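Local coordinates for protein dTDP-glucose 4,6-dehydratase (Klebsiella pneumoniae, PDB 5U4Q) that probably catalyses the NAD-dependent dehydration of dTDP-glucose to its 4-keto-6-deoxy sugar, as a member of the NAD-dependent epimerase/dehydratase family with a Rossmann fold, at residues 14-23 with 223-234; 173-182 with 256-264. All coordinates share one frame; numbering follows the deposited sequence.

Contact 1 (14-23 with 223-234); sequences FIGFHIAQRL and IDDIVEAVVRVL. With NAD (nicotinamide-adenine-dinucleotide), chain C.
Ile223 lays its CG1 over the centre of the His18 imidazole, 3.5 Å from the ring centroid and 13° off the normal, a CH-pi contact between two helices of a Rossmann fold, segments 14-23 and 223-234, with axes 60° apart. With CG1 anti to the backbone N (chi1 -176°), the isoleucine branch comes down on that ring and also touches Phe14 CE1. A turn further on, Val227 divides its methyls: CG2 meets His18 CB at 3.6 Å, while CG1 abuts the CB of Arg22. Ile19 CD1 then closes on Val230 CG1 at 3.8 Å.

At the partly exposed border, in one of its two deposited conformers, Arg22 grips Glu228 end-on, NH1 and NH2 converging on OE1, with NH1 to OE1 2.8 Å. The other carboxylate oxygen of Glu228, OE2, offers its anti lone pair to Arg232 NE at 2.7 Å, so Glu228 bridges two arginines; Glu26 takes the NE of Arg22.

The second shell holds the imidazole in place. Phe17 CD2 sits over the opposite face, toward the rim, NE2 bonds to Pro187 O, and a water links ND1 to Asp224 OD1. His18 stands on the helix into which the glycine-rich GxxGxxG motif runs, and the N terminus of that helix faces the NAD diphosphate: Phe14 N bonds to O1A at 3.0 Å, and Ile15 N to O1N at 2.8 Å.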
loop_
_atom_site.group_PDB
_atom_site.type_symbol
_atom_site.label_atom_id
_atom_site.label_comp_id
_atom_site.label_asym_id
_atom_site.label_seq_id
_atom_site.Cartn_x
_atom_site.Cartn_y
_atom_site.Cartn_z
ATOM N N PHE A 14 -15.160 -14.023 -11.236
ATOM C CA PHE A 14 -16.551 -13.606 -11.198
ATOM C C PHE A 14 -16.843 -12.286 -11.874
ATOM O O PHE A 14 -17.547 -12.222 -12.873
ATOM C CB PHE A 14 -17.003 -13.588 -9.723
ATOM C CG PHE A 14 -18.398 -13.054 -9.467
ATOM C CD1 PHE A 14 -19.440 -13.220 -10.349
ATOM C CD2 PHE A 14 -18.677 -12.479 -8.221
ATOM C CE1 PHE A 14 -20.721 -12.766 -10.041
ATOM C CE2 PHE A 14 -19.943 -12.027 -7.908
ATOM C CZ PHE A 14 -20.962 -12.166 -8.815
ATOM N N ILE A 15 -16.304 -11.210 -11.323
ATOM C CA ILE A 15 -16.620 -9.897 -11.849
ATOM C C ILE A 15 -16.003 -9.723 -13.249
ATOM O O ILE A 15 -16.675 -9.250 -14.150
ATOM C CB ILE A 15 -16.203 -8.779 -10.866
ATOM C CG1 ILE A 15 -16.926 -8.994 -9.532
ATOM C CG2 ILE A 15 -16.531 -7.413 -11.439
ATOM C CD1 ILE A 15 -16.559 -7.988 -8.481
ATOM N N GLY A 16 -14.736 -10.110 -13.415
ATOM C CA GLY A 16 -14.061 -9.965 -14.720
ATOM C C GLY A 16 -14.758 -10.672 -15.848
ATOM O O GLY A 16 -14.854 -10.131 -16.963
ATOM N N PHE A 17 -15.275 -11.870 -15.581
ATOM C CA PHE A 17 -16.025 -12.591 -16.611
ATOM C C PHE A 17 -17.206 -11.732 -17.082
ATOM O O PHE A 17 -17.422 -11.512 -18.280
ATOM C CB PHE A 17 -16.546 -13.934 -16.087
ATOM C CG PHE A 17 -17.711 -14.451 -16.856
ATOM C CD1 PHE A 17 -17.561 -14.895 -18.169
ATOM C CD2 PHE A 17 -18.975 -14.479 -16.296
ATOM C CE1 PHE A 17 -18.644 -15.343 -18.887
ATOM C CE2 PHE A 17 -20.058 -14.942 -17.012
ATOM C CZ PHE A 17 -19.893 -15.368 -18.316
ATOM N N HIS A 18 -18.009 -11.249 -16.135
ATOM C CA HIS A 18 -19.155 -10.453 -16.495
ATOM C C HIS A 18 -18.833 -9.159 -17.224
ATOM O O HIS A 18 -19.558 -8.779 -18.158
ATOM C CB HIS A 18 -20.025 -10.159 -15.255
ATOM C CG HIS A 18 -20.802 -11.331 -14.763
ATOM N ND1 HIS A 18 -22.084 -11.617 -15.186
ATOM C CD2 HIS A 18 -20.486 -12.271 -13.842
ATOM C CE1 HIS A 18 -22.521 -12.683 -14.532
ATOM N NE2 HIS A 18 -21.573 -13.105 -13.723
ATOM N N ILE A 19 -17.742 -8.505 -16.834
ATOM C CA ILE A 19 -17.338 -7.276 -17.498
ATOM C C ILE A 19 -16.888 -7.614 -18.925
ATOM O O ILE A 19 -17.322 -6.973 -19.874
ATOM C CB ILE A 19 -16.217 -6.536 -16.729
ATOM C CG1 ILE A 19 -16.709 -6.099 -15.337
ATOM C CG2 ILE A 19 -15.711 -5.332 -17.529
ATOM C CD1 ILE A 19 -17.884 -5.206 -15.341
ATOM N N ALA A 20 -16.057 -8.646 -19.065
ATOM C CA ALA A 20 -15.602 -9.028 -20.423
ATOM C C ALA A 20 -16.792 -9.392 -21.314
ATOM O O ALA A 20 -16.873 -8.978 -22.472
ATOM C CB ALA A 20 -14.661 -10.188 -20.332
ATOM N N GLN A 21 -17.734 -10.172 -20.780
ATOM C CA GLN A 21 -18.897 -10.585 -21.566
ATOM C C GLN A 21 -19.711 -9.360 -22.056
ATOM O O GLN A 21 -20.133 -9.291 -23.217
ATOM C CB GLN A 21 -19.776 -11.519 -20.721
ATOM C CG GLN A 21 -21.021 -12.023 -21.418
ATOM C CD GLN A 21 -21.817 -12.919 -20.502
ATOM O OE1 GLN A 21 -22.309 -12.481 -19.420
ATOM N NE2 GLN A 21 -21.941 -14.164 -20.890
ATOM N N ARG A 22 -19.931 -8.399 -21.168
ATOM C CA ARG A 22 -20.683 -7.206 -21.529
ATOM C C ARG A 22 -19.955 -6.398 -22.604
ATOM O O ARG A 22 -20.567 -5.920 -23.565
ATOM C CB ARG A 22 -20.962 -6.359 -20.284
ATOM C CG ARG A 22 -21.633 -5.036 -20.546
ATOM C CD ARG A 22 -23.025 -5.144 -21.162
ATOM N NE ARG A 22 -23.540 -3.804 -21.426
ATOM C CZ ARG A 22 -24.184 -3.044 -20.538
ATOM N NH1 ARG A 22 -24.445 -3.493 -19.319
ATOM N NH2 ARG A 22 -24.573 -1.827 -20.873
ATOM N N LEU A 23 -18.643 -6.257 -22.456
ATOM C CA LEU A 23 -17.873 -5.456 -23.411
ATOM C C LEU A 23 -17.888 -6.127 -24.779
ATOM O O LEU A 23 -17.994 -5.449 -25.803
ATOM C CB LEU A 23 -16.445 -5.211 -22.937
ATOM C CG LEU A 23 -16.285 -4.330 -21.680
ATOM C CD1 LEU A 23 -14.867 -4.396 -21.150
ATOM C CD2 LEU A 23 -16.719 -2.896 -21.963
ATOM N N ILE A 223 -24.839 -8.635 -9.569
ATOM C CA ILE A 223 -23.782 -8.510 -10.580
ATOM C C ILE A 223 -24.163 -7.649 -11.783
ATOM O O ILE A 223 -23.362 -6.826 -12.202
ATOM C CB ILE A 223 -23.251 -9.915 -11.008
ATOM C CG1 ILE A 223 -22.084 -9.780 -11.992
ATOM C CG2 ILE A 223 -24.350 -10.798 -11.579
ATOM C CD1 ILE A 223 -20.845 -9.092 -11.440
ATOM N N ASP A 224 -25.371 -7.782 -12.320
ATOM C CA ASP A 224 -25.710 -6.972 -13.500
ATOM C C ASP A 224 -25.680 -5.473 -13.218
ATOM O O ASP A 224 -25.335 -4.679 -14.109
ATOM C CB ASP A 224 -27.062 -7.348 -14.092
ATOM C CG ASP A 224 -27.079 -8.710 -14.774
ATOM O OD1 ASP A 224 -26.072 -9.426 -14.800
ATOM O OD2 ASP A 224 -28.169 -9.066 -15.281
ATOM N N ASP A 225 -26.055 -5.079 -11.998
ATOM C CA ASP A 225 -26.023 -3.674 -11.598
ATOM C C ASP A 225 -24.573 -3.193 -11.506
ATOM O O ASP A 225 -24.269 -2.081 -11.932
ATOM C CB ASP A 225 -26.792 -3.484 -10.291
ATOM C CG ASP A 225 -28.262 -3.705 -10.455
ATOM O OD1 ASP A 225 -28.809 -3.284 -11.501
ATOM O OD2 ASP A 225 -28.881 -4.190 -9.496
ATOM N N ILE A 226 -23.679 -4.021 -10.961
ATOM C CA ILE A 226 -22.251 -3.687 -10.937
ATOM C C ILE A 226 -21.723 -3.520 -12.369
ATOM O O ILE A 226 -21.013 -2.554 -12.673
ATOM C CB ILE A 226 -21.429 -4.787 -10.218
ATOM C CG1 ILE A 226 -21.769 -4.824 -8.703
ATOM C CG2 ILE A 226 -19.922 -4.627 -10.452
ATOM C CD1 ILE A 226 -21.411 -3.572 -7.912
ATOM N N VAL A 227 -22.069 -4.441 -13.239
ATOM C CA VAL A 227 -21.587 -4.402 -14.627
ATOM C C VAL A 227 -22.020 -3.112 -15.318
ATOM O O VAL A 227 -21.204 -2.454 -15.968
ATOM C CB VAL A 227 -22.087 -5.616 -15.419
ATOM C CG1 VAL A 227 -21.854 -5.439 -16.922
ATOM C CG2 VAL A 227 -21.438 -6.889 -14.920
ATOM N N GLU A 228 -23.279 -2.732 -15.166
ATOM C CA GLU A 228 -23.770 -1.510 -15.803
ATOM C C GLU A 228 -22.962 -0.307 -15.319
ATOM O O GLU A 228 -22.549 0.522 -16.137
ATOM C CB GLU A 228 -25.265 -1.321 -15.514
ATOM C CG GLU A 228 -25.882 -0.122 -16.210
ATOM C CD GLU A 228 -25.816 -0.203 -17.721
ATOM O OE1 GLU A 228 -25.877 -1.316 -18.272
ATOM O OE2 GLU A 228 -25.737 0.871 -18.366
ATOM N N ALA A 229 -22.728 -0.223 -14.010
ATOM C CA ALA A 229 -21.965 0.906 -13.453
ATOM C C ALA A 229 -20.526 0.942 -13.952
ATOM O O ALA A 229 -19.993 2.001 -14.327
ATOM C CB ALA A 229 -21.967 0.835 -11.950
ATOM N N VAL A 230 -19.871 -0.202 -13.925
ATOM C CA VAL A 230 -18.480 -0.255 -14.341
ATOM C C VAL A 230 -18.330 0.104 -15.803
ATOM O O VAL A 230 -17.406 0.821 -16.172
ATOM C CB VAL A 230 -17.875 -1.642 -14.041
ATOM C CG1 VAL A 230 -16.480 -1.802 -14.624
ATOM C CG2 VAL A 230 -17.864 -1.889 -12.543
ATOM N N VAL A 231 -19.210 -0.411 -16.657
ATOM C CA VAL A 231 -19.080 -0.128 -18.087
ATOM C C VAL A 231 -19.322 1.377 -18.340
ATOM O O VAL A 231 -18.616 1.981 -19.175
ATOM C CB VAL A 231 -19.925 -1.095 -18.947
ATOM C CG1 VAL A 231 -19.921 -0.663 -20.407
ATOM C CG2 VAL A 231 -19.390 -2.521 -18.801
ATOM N N ARG A 232 -20.240 2.003 -17.600
ATOM C CA ARG A 232 -20.453 3.479 -17.698
ATOM C C ARG A 232 -19.197 4.235 -17.198
ATOM O O ARG A 232 -18.750 5.183 -17.849
ATOM C CB ARG A 232 -21.685 3.955 -16.932
ATOM C CG ARG A 232 -22.988 3.465 -17.536
ATOM C CD ARG A 232 -24.200 4.016 -16.847
ATOM N NE ARG A 232 -25.417 3.427 -17.435
ATOM C CZ ARG A 232 -26.592 4.042 -17.527
ATOM N NH1 ARG A 232 -26.754 5.296 -17.107
ATOM N NH2 ARG A 232 -27.620 3.398 -18.078
ATOM N N VAL A 233 -18.634 3.804 -16.072
ATOM C CA VAL A 233 -17.445 4.456 -15.520
ATOM C C VAL A 233 -16.261 4.391 -16.471
ATOM O O VAL A 233 -15.497 5.355 -16.554
ATOM C CB VAL A 233 -17.037 3.875 -14.145
ATOM C CG1 VAL A 233 -15.634 4.323 -13.713
ATOM C CG2 VAL A 233 -18.053 4.267 -13.099
ATOM N N LEU A 234 -16.093 3.269 -17.166
ATOM C CA LEU A 234 -14.982 3.104 -18.106
ATOM C C LEU A 234 -14.992 4.231 -19.144
ATOM O O LEU A 234 -13.911 4.625 -19.621
ATOM C CB LEU A 234 -15.018 1.704 -18.783
ATOM C CG LEU A 234 -14.290 0.568 -18.028
ATOM C CD1 LEU A 234 -14.800 -0.813 -18.431
ATOM C CD2 LEU A 234 -12.780 0.647 -18.251
HETATM P PA NAD C . -12.407 -13.802 -8.285
HETATM O O1A NAD C . -13.577 -14.564 -8.775
HETATM O O2A NAD C . -11.395 -14.447 -7.359
HETATM O O5B NAD C . -11.654 -13.194 -9.580
HETATM C C5B NAD C . -10.323 -12.695 -9.579
HETATM C C4B NAD C . -9.547 -13.427 -10.661
HETATM O O4B NAD C . -8.205 -12.914 -10.559
HETATM C C3B NAD C . -9.493 -14.935 -10.463
HETATM O O3B NAD C . -10.076 -15.696 -11.532
HETATM C C2B NAD C . -7.999 -15.198 -10.273
HETATM O O2B NAD C . -7.557 -16.429 -10.877
HETATM C C1B NAD C . -7.314 -13.961 -10.851
HETATM N N9A NAD C . -5.994 -13.688 -10.257
HETATM C C8A NAD C . -5.692 -13.613 -8.941
HETATM N N7A NAD C . -4.388 -13.376 -8.776
HETATM C C5A NAD C . -3.844 -13.275 -9.999
HETATM C C6A NAD C . -2.478 -13.071 -10.525
HETATM N N6A NAD C . -1.437 -12.888 -9.724
HETATM N N1A NAD C . -2.351 -13.061 -11.852
HETATM C C2A NAD C . -3.372 -13.251 -12.700
HETATM N N3A NAD C . -4.639 -13.472 -12.292
HETATM C C4A NAD C . -4.900 -13.491 -10.958
HETATM O O3 NAD C . -12.856 -12.474 -7.487
HETATM P PN NAD C . -13.878 -11.313 -7.934
HETATM O O1N NAD C . -14.281 -11.413 -9.347
HETATM O O2N NAD C . -14.890 -11.258 -6.791
HETATM O O5D NAD C . -12.910 -10.064 -7.729
HETATM C C5D NAD C . -12.582 -9.101 -8.727
HETATM C C4D NAD C . -11.965 -7.919 -7.998
HETATM O O4D NAD C . -12.984 -7.232 -7.236
HETATM C C3D NAD C . -10.838 -8.200 -7.010
HETATM O O3D NAD C . -9.861 -7.166 -7.157
HETATM C C2D NAD C . -11.473 -8.058 -5.647
HETATM O O2D NAD C . -10.553 -7.614 -4.628
HETATM C C1D NAD C . -12.556 -7.027 -5.895
HETATM N N1N NAD C . -13.708 -7.185 -4.986
HETATM C C2N NAD C . -14.683 -8.102 -5.183
HETATM C C3N NAD C . -15.767 -8.221 -4.297
HETATM C C7N NAD C . -16.908 -9.236 -4.452
HETATM O O7N NAD C . -17.902 -9.152 -3.715
HETATM N N7N NAD C . -16.873 -10.255 -5.327
HETATM C C4N NAD C . -15.811 -7.405 -3.189
HETATM C C5N NAD C . -14.798 -6.477 -2.991
HETATM C C6N NAD C . -13.737 -6.391 -3.887
HETATM O O HOH W 1 -23.800 -9.308 -16.020
#

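Contact 2 (173-182 with 256-264). With NAD (nicotinamide-adenine-dinucleotide), chain C.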
loop_
_atom_site.group_PDB
_atom_site.type_symbol
_atom_site.label_atom_id
_atom_site.label_comp_id
_atom_site.label_asym_id
_atom_site.label_seq_id
_atom_site.Cartn_x
_atom_site.Cartn_y
_atom_site.Cartn_z
ATOM N N GLY A 173 -0.064 11.544 -16.093
ATOM C CA GLY A 173 -1.370 11.944 -16.630
ATOM C C GLY A 173 -2.283 10.794 -17.010
ATOM O O GLY A 173 -3.240 10.996 -17.759
ATOM N N ILE A 174 -1.988 9.593 -16.521
ATOM C CA ILE A 174 -2.825 8.431 -16.795
ATOM C C ILE A 174 -4.107 8.602 -15.984
ATOM O O ILE A 174 -4.039 8.669 -14.758
ATOM C CB ILE A 174 -2.146 7.134 -16.321
ATOM C CG1 ILE A 174 -0.759 6.994 -16.960
ATOM C CG2 ILE A 174 -3.025 5.929 -16.653
ATOM C CD1 ILE A 174 0.176 6.053 -16.228
ATOM N N PRO A 175 -5.276 8.655 -16.637
ATOM C CA PRO A 175 -6.484 8.801 -15.849
ATOM C C PRO A 175 -6.825 7.514 -15.115
ATOM O O PRO A 175 -6.799 6.457 -15.719
ATOM C CB PRO A 175 -7.543 9.161 -16.898
ATOM C CG PRO A 175 -6.734 9.709 -18.061
ATOM C CD PRO A 175 -5.574 8.783 -18.072
ATOM N N THR A 176 -7.072 7.616 -13.813
ATOM C CA THR A 176 -7.360 6.416 -13.019
ATOM C C THR A 176 -8.622 6.589 -12.227
ATOM O O THR A 176 -8.884 7.681 -11.652
ATOM C CB THR A 176 -6.200 6.046 -12.068
ATOM O OG1 THR A 176 -5.988 7.073 -11.079
ATOM C CG2 THR A 176 -4.907 5.795 -12.834
ATOM N N THR A 177 -9.432 5.521 -12.199
ATOM C CA THR A 177 -10.632 5.466 -11.384
ATOM C C THR A 177 -10.620 4.164 -10.561
ATOM O O THR A 177 -10.667 3.057 -11.124
ATOM C CB THR A 177 -11.932 5.516 -12.221
ATOM O OG1 THR A 177 -11.929 6.664 -13.059
ATOM C CG2 THR A 177 -13.149 5.558 -11.286
ATOM N N GLY A 178 -10.569 4.300 -9.233
ATOM C CA GLY A 178 -10.672 3.164 -8.341
ATOM C C GLY A 178 -12.098 2.987 -7.849
ATOM O O GLY A 178 -12.812 3.955 -7.600
ATOM N N LEU A 179 -12.514 1.745 -7.709
ATOM C CA LEU A 179 -13.885 1.424 -7.277
ATOM C C LEU A 179 -13.844 0.586 -6.012
ATOM O O LEU A 179 -13.320 -0.527 -6.023
ATOM C CB LEU A 179 -14.605 0.667 -8.376
ATOM C CG LEU A 179 -14.794 1.411 -9.688
ATOM C CD1 LEU A 179 -15.392 0.494 -10.739
ATOM C CD2 LEU A 179 -15.655 2.648 -9.521
ATOM N N ARG A 180 -14.339 1.132 -4.904
ATOM C CA ARG A 180 -14.386 0.461 -3.622
ATOM C C ARG A 180 -15.622 -0.413 -3.576
ATOM O O ARG A 180 -16.728 0.057 -3.307
ATOM C CB ARG A 180 -14.366 1.451 -2.440
ATOM C CG ARG A 180 -13.043 2.170 -2.300
ATOM C CD ARG A 180 -13.087 3.241 -1.215
ATOM N NE ARG A 180 -11.817 3.969 -1.159
ATOM C CZ ARG A 180 -11.624 5.058 -0.418
ATOM N NH1 ARG A 180 -12.611 5.543 0.305
ATOM N NH2 ARG A 180 -10.453 5.670 -0.420
ATOM N N PHE A 181 -15.410 -1.694 -3.894
ATOM C CA PHE A 181 -16.473 -2.692 -3.898
ATOM C C PHE A 181 -16.805 -3.133 -2.471
ATOM O O PHE A 181 -15.949 -3.179 -1.591
ATOM C CB PHE A 181 -16.031 -3.922 -4.685
ATOM C CG PHE A 181 -15.977 -3.718 -6.187
ATOM C CD1 PHE A 181 -17.127 -3.799 -6.964
ATOM C CD2 PHE A 181 -14.782 -3.453 -6.825
ATOM C CE1 PHE A 181 -17.070 -3.622 -8.344
ATOM C CE2 PHE A 181 -14.716 -3.294 -8.194
ATOM C CZ PHE A 181 -15.862 -3.362 -8.966
ATOM N N PHE A 182 -18.076 -3.461 -2.260
ATOM C CA PHE A 182 -18.576 -3.983 -0.993
ATOM C C PHE A 182 -18.762 -5.504 -1.195
ATOM O O PHE A 182 -17.766 -6.224 -1.209
ATOM C CB PHE A 182 -19.813 -3.163 -0.576
ATOM C CG PHE A 182 -19.433 -1.809 -0.027
ATOM C CD1 PHE A 182 -18.905 -0.825 -0.855
ATOM C CD2 PHE A 182 -19.525 -1.559 1.347
ATOM C CE1 PHE A 182 -18.503 0.392 -0.334
ATOM C CE2 PHE A 182 -19.135 -0.347 1.879
ATOM C CZ PHE A 182 -18.606 0.629 1.039
ATOM N N ALA A 256 -4.666 15.864 -10.004
ATOM C CA ALA A 256 -4.352 14.878 -11.026
ATOM C C ALA A 256 -5.652 14.235 -11.502
ATOM O O ALA A 256 -6.658 14.293 -10.796
ATOM C CB ALA A 256 -3.451 13.817 -10.436
ATOM N N PRO A 257 -5.625 13.579 -12.674
ATOM C CA PRO A 257 -6.833 12.873 -13.213
ATOM C C PRO A 257 -7.010 11.527 -12.484
ATOM O O PRO A 257 -6.811 10.456 -13.062
ATOM C CB PRO A 257 -6.492 12.696 -14.698
ATOM C CG PRO A 257 -5.004 12.629 -14.713
ATOM C CD PRO A 257 -4.548 13.609 -13.671
ATOM N N TYR A 258 -7.402 11.636 -11.223
ATOM C CA TYR A 258 -7.496 10.532 -10.272
ATOM C C TYR A 258 -8.802 10.624 -9.520
ATOM O O TYR A 258 -9.151 11.683 -8.978
ATOM C CB TYR A 258 -6.351 10.649 -9.272
ATOM C CG TYR A 258 -6.516 9.967 -7.909
ATOM C CD1 TYR A 258 -6.037 8.662 -7.696
ATOM C CD2 TYR A 258 -7.070 10.634 -6.818
ATOM C CE1 TYR A 258 -6.165 8.050 -6.459
ATOM C CE2 TYR A 258 -7.192 10.029 -5.565
ATOM C CZ TYR A 258 -6.710 8.736 -5.387
ATOM O OH TYR A 258 -6.835 8.143 -4.142
ATOM N N ARG A 259 -9.535 9.515 -9.467
ATOM C CA ARG A 259 -10.793 9.464 -8.717
ATOM C C ARG A 259 -10.998 8.102 -8.094
ATOM O O ARG A 259 -10.584 7.089 -8.667
ATOM C CB ARG A 259 -12.004 9.712 -9.622
ATOM C CG ARG A 259 -12.204 11.136 -10.097
ATOM C CD ARG A 259 -12.566 12.069 -8.961
ATOM N NE ARG A 259 -12.936 13.376 -9.495
ATOM C CZ ARG A 259 -12.066 14.269 -9.953
ATOM N NH1 ARG A 259 -12.508 15.425 -10.436
ATOM N NH2 ARG A 259 -10.768 14.013 -9.937
ATOM N N VAL A 260 -11.668 8.090 -6.937
ATOM C CA VAL A 260 -12.045 6.857 -6.237
ATOM C C VAL A 260 -13.534 7.023 -5.893
ATOM O O VAL A 260 -13.957 8.091 -5.446
ATOM C CB VAL A 260 -11.208 6.528 -4.984
ATOM C CG1 VAL A 260 -11.730 5.249 -4.346
ATOM C CG2 VAL A 260 -9.727 6.399 -5.338
ATOM N N TYR A 261 -14.326 5.981 -6.150
ATOM C CA TYR A 261 -15.741 5.956 -5.827
ATOM C C TYR A 261 -16.137 4.695 -5.065
ATOM O O TYR A 261 -15.621 3.603 -5.332
ATOM C CB TYR A 261 -16.601 5.957 -7.099
ATOM C CG TYR A 261 -16.420 7.191 -7.947
ATOM C CD1 TYR A 261 -17.025 8.411 -7.598
ATOM C CD2 TYR A 261 -15.650 7.151 -9.102
ATOM C CE1 TYR A 261 -16.823 9.539 -8.370
ATOM C CE2 TYR A 261 -15.437 8.281 -9.874
ATOM C CZ TYR A 261 -16.025 9.473 -9.502
ATOM O OH TYR A 261 -15.814 10.577 -10.295
ATOM N N ASN A 262 -17.069 4.845 -4.128
ATOM C CA ASN A 262 -17.759 3.670 -3.586
ATOM C C ASN A 262 -18.720 3.136 -4.645
ATOM O O ASN A 262 -19.340 3.901 -5.380
ATOM C CB ASN A 262 -18.625 4.008 -2.381
ATOM C CG ASN A 262 -17.839 4.290 -1.124
ATOM O OD1 ASN A 262 -16.744 3.782 -0.911
ATOM N ND2 ASN A 262 -18.457 5.050 -0.235
ATOM N N ILE A 263 -18.835 1.824 -4.718
ATOM C CA ILE A 263 -19.816 1.192 -5.613
ATOM C C ILE A 263 -20.564 0.140 -4.782
ATOM O O ILE A 263 -19.956 -0.746 -4.208
ATOM C CB ILE A 263 -19.145 0.635 -6.872
ATOM C CG1 ILE A 263 -20.195 0.077 -7.836
ATOM C CG2 ILE A 263 -18.090 -0.417 -6.546
ATOM C CD1 ILE A 263 -19.609 -0.345 -9.159
ATOM N N GLY A 264 -21.876 0.263 -4.712
ATOM C CA GLY A 264 -22.652 -0.634 -3.852
ATOM C C GLY A 264 -24.144 -0.348 -3.870
ATOM O O GLY A 264 -24.628 0.373 -4.728
HETATM P PA NAD C . -12.407 -13.802 -8.285
HETATM O O1A NAD C . -13.577 -14.564 -8.775
HETATM O O2A NAD C . -11.395 -14.447 -7.359
HETATM O O5B NAD C . -11.654 -13.194 -9.580
HETATM C C5B NAD C . -10.323 -12.695 -9.579
HETATM C C4B NAD C . -9.547 -13.427 -10.661
HETATM O O4B NAD C . -8.205 -12.914 -10.559
HETATM C C3B NAD C . -9.493 -14.935 -10.463
HETATM O O3B NAD C . -10.076 -15.696 -11.532
HETATM C C2B NAD C . -7.999 -15.198 -10.273
HETATM O O2B NAD C . -7.557 -16.429 -10.877
HETATM C C1B NAD C . -7.314 -13.961 -10.851
HETATM N N9A NAD C . -5.994 -13.688 -10.257
HETATM C C8A NAD C . -5.692 -13.613 -8.941
HETATM N N7A NAD C . -4.388 -13.376 -8.776
HETATM C C5A NAD C . -3.844 -13.275 -9.999
HETATM C C6A NAD C . -2.478 -13.071 -10.525
HETATM N N6A NAD C . -1.437 -12.888 -9.724
HETATM N N1A NAD C . -2.351 -13.061 -11.852
HETATM C C2A NAD C . -3.372 -13.251 -12.700
HETATM N N3A NAD C . -4.639 -13.472 -12.292
HETATM C C4A NAD C . -4.900 -13.491 -10.958
HETATM O O3 NAD C . -12.856 -12.474 -7.487
HETATM P PN NAD C . -13.878 -11.313 -7.934
HETATM O O1N NAD C . -14.281 -11.413 -9.347
HETATM O O2N NAD C . -14.890 -11.258 -6.791
HETATM O O5D NAD C . -12.910 -10.064 -7.729
HETATM C C5D NAD C . -12.582 -9.101 -8.727
HETATM C C4D NAD C . -11.965 -7.919 -7.998
HETATM O O4D NAD C . -12.984 -7.232 -7.236
HETATM C C3D NAD C . -10.838 -8.200 -7.010
HETATM O O3D NAD C . -9.861 -7.166 -7.157
HETATM C C2D NAD C . -11.473 -8.058 -5.647
HETATM O O2D NAD C . -10.553 -7.614 -4.628
HETATM C C1D NAD C . -12.556 -7.027 -5.895
HETATM N N1N NAD C . -13.708 -7.185 -4.986
HETATM C C2N NAD C . -14.683 -8.102 -5.183
HETATM C C3N NAD C . -15.767 -8.221 -4.297
HETATM C C7N NAD C . -16.908 -9.236 -4.452
HETATM O O7N NAD C . -17.902 -9.152 -3.715
HETATM N N7N NAD C . -16.873 -10.255 -5.327
HETATM C C4N NAD C . -15.811 -7.405 -3.189
HETATM C C5N NAD C . -14.798 -6.477 -2.991
HETATM C C6N NAD C . -13.737 -6.391 -3.887
HETATM O O HOH W 2 -7.744 6.229 -8.962
HETATM O O HOH W 3 -19.970 -3.446 -4.361
#
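Arg180 and Val260 meet at about a right angle on one side of two parallel strands of the Rossmann sheet, 176-181 and 258-263. Arg180 CB lies 3.7 Å from Asn262 OD1, CG passes the CG1 methyl of Val260, and CD returns to the same amide oxygen. From CG to NE the chain is extended, which carries Arg180 NE to 3.4 Å from Val260 CG1. Beyond that the guanidinium ends on partners outside the pair, with NH2 in a salt bridge to Glu162 and NH1 bonded to Tyr133 OH, which also bonds to Asn262 OD1.

The backbones are joined by alternating bonds, among them Gly178 N to Arg259 O at 2.8 Å and Tyr261 N to Gly178 O at 2.9 Å. On the other side Ile263 CG2 rides over the rim of one face of the Phe181 ring, 3.5 Å from CD1, while Phe181 CB touches the nicotinamide C5N of NAD at 3.3 Å.

Strand 123-129 bonds to the far edge of strand 176-181. Helix 153-172 packs on the side bearing Thr176, Tyr258 and Val260, and helices 223-234 and 306-312 cover the side bearing Phe181 and Ile263.

From the N terminus, helix 14-25 follows the first strand, and contact 1 closes a loop of 199 residues when helix 223-234 comes back against it. Inside that loop the chain passes through strand 176-185, one of whose partners, strand 258-263, arrives only after helix 223-234, so contact 2 closes a shorter loop of 73 residues that crosses the first. Helix 223-234 of contact 1 packs on the strands of contact 2: Ile226 CG2 lies on Phe181 CE1 at 3.7 Å, and Ala229 CB on Ile263 CD1 at 3.8 Å. The two contacts thus tie the first helix, this later helix and strands 176-185 and 258-263 of the sheet together. Both also border the NAD site.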